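Local coordinates for probable fumarate reductase Ifc3 (Shewanella frigidimarina, PDB 1QO8), which catalyses the essentially one-way reduction of fumarate to succinate in vitro, using FAD and four covalently bound c-type hemes, at residues E120-F134 and G144-G157. Sequence-based numbering, arbitrary orientation.
Sequences ETTQVLVVGAGSAGF and GANVILVDKAPFSG. With FAD (flavin-adenine dinucleotide), chain G.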
loop_
_atom_site.group_PDB
_atom_site.type_symbol
_atom_site.label_atom_id
_atom_site.label_comp_id
_atom_site.label_asym_id
_atom_site.label_seq_id
_atom_site.Cartn_x
_atom_site.Cartn_y
_atom_site.Cartn_z
ATOM N N GLU A 120 2.136 -24.883 24.273
ATOM C CA GLU A 120 2.950 -24.337 25.343
ATOM C C GLU A 120 2.506 -22.889 25.522
ATOM O O GLU A 120 1.823 -22.439 24.603
ATOM C CB GLU A 120 4.443 -24.407 25.064
ATOM C CG GLU A 120 4.996 -23.554 23.948
ATOM C CD GLU A 120 6.476 -23.831 23.677
ATOM O OE1 GLU A 120 7.199 -23.338 24.577
ATOM O OE2 GLU A 120 6.868 -24.538 22.705
ATOM N N THR A 121 2.822 -22.208 26.597
ATOM C CA THR A 121 2.258 -20.848 26.750
ATOM C C THR A 121 3.375 -20.023 27.367
ATOM O O THR A 121 4.222 -20.671 28.041
ATOM C CB THR A 121 1.015 -20.900 27.658
ATOM O OG1 THR A 121 -0.112 -21.500 26.982
ATOM C CG2 THR A 121 0.551 -19.538 28.106
ATOM N N THR A 122 3.455 -18.727 27.125
ATOM C CA THR A 122 4.473 -17.871 27.702
ATOM C C THR A 122 3.759 -16.567 28.093
ATOM O O THR A 122 2.639 -16.524 27.661
ATOM C CB THR A 122 5.468 -17.139 26.751
ATOM O OG1 THR A 122 5.336 -17.592 25.430
ATOM C CG2 THR A 122 6.839 -17.220 27.362
ATOM N N GLN A 123 4.399 -15.561 28.657
ATOM C CA GLN A 123 3.751 -14.251 28.716
ATOM C C GLN A 123 3.999 -13.388 27.469
ATOM O O GLN A 123 3.084 -12.728 26.923
ATOM C CB GLN A 123 4.310 -13.639 30.019
ATOM C CG GLN A 123 3.755 -14.535 31.155
ATOM C CD GLN A 123 4.043 -13.984 32.516
ATOM O OE1 GLN A 123 5.087 -13.356 32.761
ATOM N NE2 GLN A 123 3.040 -14.237 33.352
ATOM N N VAL A 124 5.274 -13.388 27.001
ATOM C CA VAL A 124 5.684 -12.494 25.891
ATOM C C VAL A 124 6.383 -13.324 24.819
ATOM O O VAL A 124 7.401 -13.972 25.100
ATOM C CB VAL A 124 6.603 -11.342 26.258
ATOM C CG1 VAL A 124 6.931 -10.368 25.092
ATOM C CG2 VAL A 124 5.982 -10.429 27.366
ATOM N N LEU A 125 5.773 -13.382 23.641
ATOM C CA LEU A 125 6.390 -13.979 22.468
ATOM C C LEU A 125 7.023 -12.857 21.610
ATOM O O LEU A 125 6.283 -11.965 21.167
ATOM C CB LEU A 125 5.339 -14.568 21.543
ATOM C CG LEU A 125 5.599 -15.716 20.644
ATOM C CD1 LEU A 125 4.811 -15.563 19.357
ATOM C CD2 LEU A 125 7.041 -16.215 20.413
ATOM N N VAL A 126 8.331 -13.005 21.358
ATOM C CA VAL A 126 9.020 -11.970 20.558
ATOM C C VAL A 126 9.373 -12.638 19.236
ATOM O O VAL A 126 10.007 -13.724 19.284
ATOM C CB VAL A 126 10.304 -11.441 21.196
ATOM C CG1 VAL A 126 10.966 -10.347 20.245
ATOM C CG2 VAL A 126 9.996 -10.753 22.517
ATOM N N VAL A 127 8.803 -12.110 18.149
ATOM C CA VAL A 127 9.028 -12.730 16.852
ATOM C C VAL A 127 10.158 -11.962 16.105
ATOM O O VAL A 127 9.910 -10.829 15.703
ATOM C CB VAL A 127 7.730 -12.639 16.026
ATOM C CG1 VAL A 127 7.831 -13.324 14.694
ATOM C CG2 VAL A 127 6.551 -13.113 16.911
ATOM N N GLY A 128 11.352 -12.576 16.040
ATOM C CA GLY A 128 12.445 -11.919 15.279
ATOM C C GLY A 128 13.532 -11.542 16.266
ATOM O O GLY A 128 13.355 -10.774 17.188
ATOM N N ALA A 129 14.717 -12.079 16.070
ATOM C CA ALA A 129 15.844 -11.740 16.949
ATOM C C ALA A 129 16.876 -10.938 16.181
ATOM O O ALA A 129 18.045 -11.323 16.041
ATOM C CB ALA A 129 16.465 -13.033 17.469
ATOM N N GLY A 130 16.495 -9.784 15.638
ATOM C CA GLY A 130 17.561 -8.849 15.157
ATOM C C GLY A 130 17.680 -7.862 16.305
ATOM O O GLY A 130 17.313 -8.315 17.416
ATOM N N SER A 131 18.014 -6.595 16.116
ATOM C CA SER A 131 18.250 -5.727 17.260
ATOM C C SER A 131 16.952 -5.446 17.980
ATOM O O SER A 131 16.909 -5.320 19.205
ATOM C CB SER A 131 18.932 -4.425 16.756
ATOM O OG SER A 131 19.065 -3.491 17.841
ATOM N N ALA A 132 15.881 -5.128 17.200
ATOM C CA ALA A 132 14.611 -4.778 17.850
ATOM C C ALA A 132 14.066 -5.957 18.679
ATOM O O ALA A 132 13.697 -5.711 19.835
ATOM C CB ALA A 132 13.531 -4.294 16.873
ATOM N N GLY A 133 14.137 -7.185 18.224
ATOM C CA GLY A 133 13.606 -8.317 19.022
ATOM C C GLY A 133 14.481 -8.680 20.215
ATOM O O GLY A 133 13.987 -9.000 21.312
ATOM N N PHE A 134 15.843 -8.597 20.039
ATOM C CA PHE A 134 16.629 -8.848 21.252
ATOM C C PHE A 134 16.326 -7.773 22.294
ATOM O O PHE A 134 16.210 -8.022 23.532
ATOM C CB PHE A 134 18.103 -9.036 20.959
ATOM C CG PHE A 134 18.658 -10.335 20.501
ATOM C CD1 PHE A 134 18.760 -11.395 21.403
ATOM C CD2 PHE A 134 19.198 -10.485 19.220
ATOM C CE1 PHE A 134 19.330 -12.568 21.028
ATOM C CE2 PHE A 134 19.817 -11.678 18.856
ATOM C CZ PHE A 134 19.880 -12.707 19.773
ATOM N N GLY A 144 9.760 -8.513 33.996
ATOM C CA GLY A 144 9.549 -9.603 34.929
ATOM C C GLY A 144 8.621 -10.608 34.272
ATOM O O GLY A 144 8.012 -11.421 34.963
ATOM N N ALA A 145 8.607 -10.532 32.928
ATOM C CA ALA A 145 7.722 -11.465 32.223
ATOM C C ALA A 145 8.543 -12.634 31.757
ATOM O O ALA A 145 9.768 -12.509 31.526
ATOM C CB ALA A 145 6.963 -10.755 31.122
ATOM N N ASN A 146 7.902 -13.802 31.643
ATOM C CA ASN A 146 8.533 -14.873 30.872
ATOM C C ASN A 146 8.432 -14.571 29.377
ATOM O O ASN A 146 7.441 -13.988 28.891
ATOM C CB ASN A 146 7.809 -16.195 31.191
ATOM C CG ASN A 146 7.861 -16.539 32.677
ATOM O OD1 ASN A 146 8.896 -16.578 33.338
ATOM N ND2 ASN A 146 6.709 -16.807 33.257
ATOM N N VAL A 147 9.416 -15.022 28.608
ATOM C CA VAL A 147 9.598 -14.613 27.213
ATOM C C VAL A 147 10.011 -15.817 26.380
ATOM O O VAL A 147 10.875 -16.574 26.801
ATOM C CB VAL A 147 10.713 -13.556 27.097
ATOM C CG1 VAL A 147 11.167 -13.264 25.658
ATOM C CG2 VAL A 147 10.262 -12.243 27.709
ATOM N N ILE A 148 9.418 -15.995 25.206
ATOM C CA ILE A 148 10.005 -16.864 24.200
ATOM C C ILE A 148 10.517 -15.938 23.070
ATOM O O ILE A 148 9.792 -14.989 22.824
ATOM C CB ILE A 148 9.001 -17.911 23.692
ATOM C CG1 ILE A 148 8.695 -18.907 24.878
ATOM C CG2 ILE A 148 9.488 -18.674 22.481
ATOM C CD1 ILE A 148 7.614 -19.900 24.478
ATOM N N LEU A 149 11.687 -16.224 22.509
ATOM C CA LEU A 149 12.233 -15.346 21.459
ATOM C C LEU A 149 12.320 -16.284 20.276
ATOM O O LEU A 149 13.048 -17.268 20.557
ATOM C CB LEU A 149 13.632 -14.800 21.771
ATOM C CG LEU A 149 14.416 -14.113 20.640
ATOM C CD1 LEU A 149 13.555 -13.010 19.972
ATOM C CD2 LEU A 149 15.700 -13.455 21.184
ATOM N N VAL A 150 11.715 -16.043 19.131
ATOM C CA VAL A 150 11.860 -16.986 18.026
ATOM C C VAL A 150 12.479 -16.336 16.781
ATOM O O VAL A 150 12.240 -15.150 16.510
ATOM C CB VAL A 150 10.528 -17.625 17.587
ATOM C CG1 VAL A 150 9.838 -18.405 18.729
ATOM C CG2 VAL A 150 9.500 -16.580 17.138
ATOM N N ASP A 151 13.241 -17.128 15.965
ATOM C CA ASP A 151 13.709 -16.481 14.731
ATOM C C ASP A 151 13.611 -17.523 13.650
ATOM O O ASP A 151 14.031 -18.630 13.936
ATOM C CB ASP A 151 15.165 -15.960 14.853
ATOM C CG ASP A 151 15.531 -15.095 13.644
ATOM O OD1 ASP A 151 15.707 -15.608 12.547
ATOM O OD2 ASP A 151 15.640 -13.857 13.883
ATOM N N LYS A 152 13.192 -17.193 12.415
ATOM C CA LYS A 152 13.072 -18.251 11.407
ATOM C C LYS A 152 14.404 -18.646 10.786
ATOM O O LYS A 152 14.386 -19.583 9.961
ATOM C CB LYS A 152 12.104 -17.802 10.298
ATOM C CG LYS A 152 12.743 -16.585 9.501
ATOM C CD LYS A 152 11.780 -16.150 8.387
ATOM C CE LYS A 152 12.232 -14.716 7.789
ATOM N NZ LYS A 152 11.488 -14.695 6.450
ATOM N N ALA A 153 15.429 -17.830 11.013
ATOM C CA ALA A 153 16.690 -18.070 10.288
ATOM C C ALA A 153 17.580 -19.061 11.082
ATOM O O ALA A 153 17.353 -19.272 12.285
ATOM C CB ALA A 153 17.439 -16.726 10.189
ATOM N N PRO A 154 18.644 -19.500 10.451
ATOM C CA PRO A 154 19.642 -20.406 10.979
ATOM C C PRO A 154 20.399 -19.886 12.213
ATOM O O PRO A 154 20.954 -20.528 13.072
ATOM C CB PRO A 154 20.619 -20.593 9.829
ATOM C CG PRO A 154 19.990 -20.059 8.596
ATOM C CD PRO A 154 18.667 -19.452 8.933
ATOM N N PHE A 155 20.481 -18.550 12.298
ATOM C CA PHE A 155 21.295 -17.904 13.304
ATOM C C PHE A 155 20.514 -16.617 13.455
ATOM O O PHE A 155 19.823 -16.109 12.614
ATOM C CB PHE A 155 22.734 -17.533 13.067
ATOM C CG PHE A 155 23.079 -17.090 11.682
ATOM C CD1 PHE A 155 23.316 -18.032 10.694
ATOM C CD2 PHE A 155 23.104 -15.746 11.362
ATOM C CE1 PHE A 155 23.661 -17.697 9.414
ATOM C CE2 PHE A 155 23.440 -15.373 10.048
ATOM C CZ PHE A 155 23.734 -16.337 9.112
ATOM N N SER A 156 20.705 -15.971 14.574
ATOM C CA SER A 156 20.069 -14.706 14.701
ATOM C C SER A 156 20.900 -13.469 14.246
ATOM O O SER A 156 22.089 -13.578 13.916
ATOM C CB SER A 156 19.748 -14.473 16.139
ATOM O OG SER A 156 20.990 -14.371 16.820
ATOM N N GLY A 157 20.149 -12.357 14.190
ATOM C CA GLY A 157 20.751 -11.081 13.798
ATOM C C GLY A 157 20.148 -10.320 12.604
ATOM O O GLY A 157 20.287 -9.079 12.619
HETATM P PA FAD G . 16.244 -7.231 11.521
HETATM O O1A FAD G . 17.593 -6.963 12.112
HETATM O O2A FAD G . 16.109 -7.552 10.211
HETATM O O5B FAD G . 15.908 -8.632 12.147
HETATM C C5B FAD G . 14.573 -9.275 12.027
HETATM C C4B FAD G . 14.700 -10.780 12.585
HETATM O O4B FAD G . 13.301 -11.325 12.417
HETATM C C3B FAD G . 15.543 -11.674 11.618
HETATM O O3B FAD G . 16.664 -12.282 12.081
HETATM C C2B FAD G . 14.484 -12.475 10.776
HETATM O O2B FAD G . 14.911 -13.792 10.349
HETATM C C1B FAD G . 13.455 -12.675 11.825
HETATM N N9A FAD G . 12.115 -12.928 11.279
HETATM C C8A FAD G . 11.528 -12.386 10.163
HETATM N N7A FAD G . 10.369 -12.924 9.901
HETATM C C5A FAD G . 10.160 -13.877 10.894
HETATM C C6A FAD G . 9.114 -14.870 11.119
HETATM N N6A FAD G . 8.057 -15.002 10.366
HETATM N N1A FAD G . 9.282 -15.614 12.241
HETATM C C2A FAD G . 10.416 -15.574 13.020
HETATM N N3A FAD G . 11.437 -14.701 12.869
HETATM C C4A FAD G . 11.247 -13.913 11.776
HETATM N N1 FAD G . 20.587 1.618 9.822
HETATM C C2 FAD G . 21.157 2.448 10.654
HETATM O O2 FAD G . 20.634 3.222 11.387
HETATM N N3 FAD G . 22.575 2.530 10.801
HETATM C C4 FAD G . 23.308 1.656 10.005
HETATM O O4 FAD G . 24.505 1.702 10.038
HETATM C C4X FAD G . 22.645 0.785 9.038
HETATM N N5 FAD G . 23.370 -0.004 8.231
HETATM C C5X FAD G . 22.770 -0.875 7.386
HETATM C C6 FAD G . 23.588 -1.682 6.584
HETATM C C7 FAD G . 23.009 -2.582 5.722
HETATM C C7M FAD G . 23.810 -3.480 4.835
HETATM C C8 FAD G . 21.571 -2.692 5.706
HETATM C C8M FAD G . 20.931 -3.720 4.824
HETATM C C9 FAD G . 20.770 -1.925 6.513
HETATM C C9A FAD G . 21.327 -1.005 7.370
HETATM N N10 FAD G . 20.609 -0.140 8.219
HETATM C C10 FAD G . 21.212 0.738 9.035
HETATM C "C1'" FAD G . 19.179 -0.443 8.544
HETATM C "C2'" FAD G . 19.089 -1.126 9.950
HETATM O "O2'" FAD G . 20.249 -2.024 9.903
HETATM C "C3'" FAD G . 17.870 -2.077 9.865
HETATM O "O3'" FAD G . 16.671 -1.341 9.589
HETATM C "C4'" FAD G . 17.536 -2.501 11.335
HETATM O "O4'" FAD G . 18.684 -3.314 11.725
HETATM C "C5'" FAD G . 16.296 -3.459 11.232
HETATM O "O5'" FAD G . 16.280 -4.156 12.631
HETATM P P FAD G . 15.139 -5.096 13.065
HETATM O O1P FAD G . 15.500 -5.495 14.477
HETATM O O2P FAD G . 13.984 -4.363 12.793
HETATM O O3P FAD G . 15.174 -6.146 12.067
#
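The ring of Phe134 has Ser156 OG at its edge, in the ring plane and 3.6 Å from Phe134 CZ, and Ala129 CB over one face, offset toward the rim; Leu149 CD2 meets Phe134 CD1 and CE1 obliquely. With chi2 of Leu149 near 52°, its two methyls divide the work, CD2 meeting Phe134 and CD1 lying 3.7 Å from Val126 CG1. The carboxylate of Asp151 is gripped at both oxygens. Asp151 OD2 accepts Ala129 N at 3.0 Å on its anti lone pair; FAD O3B, a ribose hydroxyl, gives it a second bond, of 2.6 Å. OD1 takes O2B and, in an Asx turn, Ala153 N. Replacing Asp151 by alanine removes the carboxylate, and both ribose hydroxyls and the amides of Ala129 and Ala153 would probably be left without this acceptor. This is the Rossmann-type dinucleotide site: Gly128 CA comes within 3.0 Å of FAD O4B, where a side chain would clash, and Ala132 N binds phosphate oxygen O1P at the helix start. Strands 124-127 and 147-150 run parallel, 14° apart, joined by backbone bonds from Val124 N to Asn146 O through Gly128 N to Val150 O. Helix 131-143 links them as a beta-alpha-beta crossover, packing on Val126, Val147 and Leu149; strands 303-306 and 267-268 flank the pair.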